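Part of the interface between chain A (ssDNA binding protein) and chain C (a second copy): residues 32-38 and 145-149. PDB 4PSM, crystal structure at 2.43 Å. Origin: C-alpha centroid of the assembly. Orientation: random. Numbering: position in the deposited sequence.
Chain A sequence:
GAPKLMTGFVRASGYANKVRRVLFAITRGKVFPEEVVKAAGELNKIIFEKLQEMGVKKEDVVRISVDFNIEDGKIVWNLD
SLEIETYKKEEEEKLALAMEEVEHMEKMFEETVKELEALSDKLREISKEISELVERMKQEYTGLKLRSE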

# COMPACT_ATOMS: atom_id res chain seq x y z
N PHE A 32 19.50 4.57 19.61
CA PHE A 32 18.69 5.42 18.74
C PHE A 32 19.53 6.01 17.61
O PHE A 32 20.68 6.39 17.82
N PRO A 33 18.95 6.09 16.41
CA PRO A 33 19.65 6.58 15.22
C PRO A 33 20.36 7.91 15.45
O PRO A 33 21.51 8.07 15.03
N GLU A 34 19.69 8.85 16.12
CA GLU A 34 20.28 10.16 16.37
C GLU A 34 21.60 10.03 17.12
O GLU A 34 22.51 10.84 16.93
N GLU A 35 21.71 9.03 17.98
CA GLU A 35 22.96 8.79 18.71
C GLU A 35 24.05 8.27 17.77
O GLU A 35 25.19 8.70 17.86
N VAL A 36 23.67 7.35 16.89
CA VAL A 36 24.58 6.83 15.89
C VAL A 36 25.12 7.96 15.03
O VAL A 36 26.33 8.07 14.80
N VAL A 37 24.22 8.81 14.56
CA VAL A 37 24.62 9.94 13.73
C VAL A 37 25.57 10.84 14.50
O VAL A 37 26.57 11.32 13.97
N LYS A 38 25.26 11.05 15.77
CA LYS A 38 26.03 11.93 16.62
C LYS A 38 27.41 11.33 16.92
O LYS A 38 28.43 12.00 16.82
N LYS C 145 21.13 11.61 3.37
CA LYS C 145 20.61 12.34 4.51
C LYS C 145 19.56 11.50 5.22
O LYS C 145 18.62 11.01 4.60
N LEU C 146 19.71 11.34 6.53
CA LEU C 146 18.78 10.53 7.31
C LEU C 146 17.70 11.38 7.97
O LEU C 146 17.90 12.58 8.20
N ARG C 147 16.57 10.76 8.28
CA ARG C 147 15.50 11.43 9.01
C ARG C 147 15.98 11.82 10.41
O ARG C 147 15.55 12.84 10.97
N SER C 148 16.87 11.01 10.97
CA SER C 148 17.37 11.23 12.32
C SER C 148 18.47 12.29 12.37
O SER C 148 19.12 12.47 13.40
N GLU C 149 18.67 12.98 11.25
CA GLU C 149 19.65 14.05 11.17
C GLU C 149 18.98 15.41 11.19
O GLU C 149 18.62 15.95 10.14

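The contact sets the first turn of a helix in chain A against a type I beta turn, C:Leu146 to C:Glu149, in the second copy. The backbones come nearest at A:Glu34 and C:Ser148, whose CA atoms lie 5.1 Å apart, and the two stretches together bury about 230 Å². No hydrogen bond crosses between the two stretches; what joins them is van der Waals packing.

The apolar part rests on two chain A residues one helical turn apart. A:Pro33 and A:Val37 both direct their CA-to-CB bonds toward chain C, while A:Val36 points sideways and stays out of contact. A:Val37, in the t rotamer, gives most of the chain A surface. Both its CG1 and its CG2 lie 3.7 Å from CG of C:Glu149, so the aliphatic portion of that acid serves as packing surface. CG2 of A:Val37 also reaches CD1 of C:Leu146 at 3.9 Å, a purely apolar touch; C:Leu146 also points toward the helix, in the mt rotamer, but is otherwise buried and offers little area here. C:Glu149 starts sideways from CA to CB, and its m, t course at chi1 and chi2 brings the chain nearer to the helix.

C:Ser148 is the centre of the contact, with more area covered than any other residue in either stretch. Its side chain points toward chain A in the p rotamer, where the two backbones are nearest. OG sits 3.4 Å from CB of A:Pro33 and 3.7 Å from CG2 of A:Val37, packing against carbon in both cases. A:Glu34 flanks the same residue: its CA-to-CB bond runs sideways, chi1 lies between wells at 20°, and its OE2 comes within 3.4 Å of CB of C:Ser148. That is a close polar-to-carbon contact and not a hydrogen bond.

The hydrogen bonds among these residues run within each stretch; A:Glu35 OE2 and C:Arg147 NH2 are satisfied elsewhere in the structure. In chain C, the backbone N of C:Leu146 donates to OE2 of C:Glu149 at 2.8 Å and nearly straight, at 172°, while N of C:Glu149 donates to O of C:Leu146 at 3.2 Å. The same glutamate that packs on A:Val37 thus helps close the turn. In chain A, A:Phe32 takes the N-cap position, its O accepting from N of A:Glu35 at 2.8 Å; its CA-to-CB bond runs sideways and its side chain makes no contact with the chain C stretch.

The rule is economical: present a proline and a valine one turn apart, meet them with a serine in a braced turn, and let no hydrogen bond cross between the stretches.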

# COMPACT_ATOMS: atom_id res chain seq x y z
CB PHE A 32 18.03 6.53 19.55
CG PHE A 32 16.94 6.06 20.47
CD1 PHE A 32 16.09 5.03 20.07
CD2 PHE A 32 16.77 6.62 21.72
CE1 PHE A 32 15.08 4.59 20.91
CE2 PHE A 32 15.77 6.18 22.57
CZ PHE A 32 14.92 5.16 22.16
CB PRO A 33 18.52 6.75 14.20
CG PRO A 33 17.51 5.74 14.61
CD PRO A 33 17.56 5.69 16.12
CB GLU A 34 19.32 11.08 17.12
CG GLU A 34 18.20 10.36 17.86
CD GLU A 34 17.06 9.94 16.94
OE1 GLU A 34 16.48 8.86 17.17
OE2 GLU A 34 16.75 10.69 15.99
CB GLU A 35 22.75 7.82 19.88
CG GLU A 35 24.03 7.35 20.55
CD GLU A 35 24.81 8.48 21.20
OE1 GLU A 35 24.23 9.55 21.44
OE2 GLU A 35 26.02 8.29 21.47
CB VAL A 36 23.89 5.79 14.99
CG1 VAL A 36 24.76 5.45 13.78
CG2 VAL A 36 23.55 4.54 15.78
CB VAL A 37 23.40 10.75 13.26
CG1 VAL A 37 23.82 12.14 12.77
CG2 VAL A 37 22.66 10.00 12.18
CB LYS A 38 25.25 12.21 17.91
CG LYS A 38 25.82 13.30 18.80
CD LYS A 38 26.89 12.77 19.74
CE LYS A 38 26.81 13.45 21.10
NZ LYS A 38 26.73 14.93 20.97
CB LYS C 145 20.01 13.67 4.05
CG LYS C 145 19.67 14.62 5.19
CD LYS C 145 19.19 15.97 4.66
CE LYS C 145 20.25 16.67 3.82
NZ LYS C 145 20.41 16.09 2.45
CB LEU C 146 19.52 9.72 8.37
CG LEU C 146 20.67 8.82 7.89
CD1 LEU C 146 21.37 8.10 9.03
CD2 LEU C 146 20.27 7.85 6.77
CB ARG C 147 14.27 10.52 9.12
CG ARG C 147 13.68 10.11 7.78
CD ARG C 147 13.09 11.31 7.06
NE ARG C 147 12.83 11.02 5.65
CZ ARG C 147 11.74 10.42 5.20
NH1 ARG C 147 10.79 10.04 6.05
NH2 ARG C 147 11.59 10.20 3.90
CB SER C 148 17.88 9.92 12.92
OG SER C 148 19.00 9.44 12.19
CB GLU C 149 20.51 13.91 9.91
CG GLU C 149 21.55 12.81 9.98
CD GLU C 149 22.47 12.80 8.76
OE1 GLU C 149 23.70 12.89 8.95
OE2 GLU C 149 21.95 12.70 7.63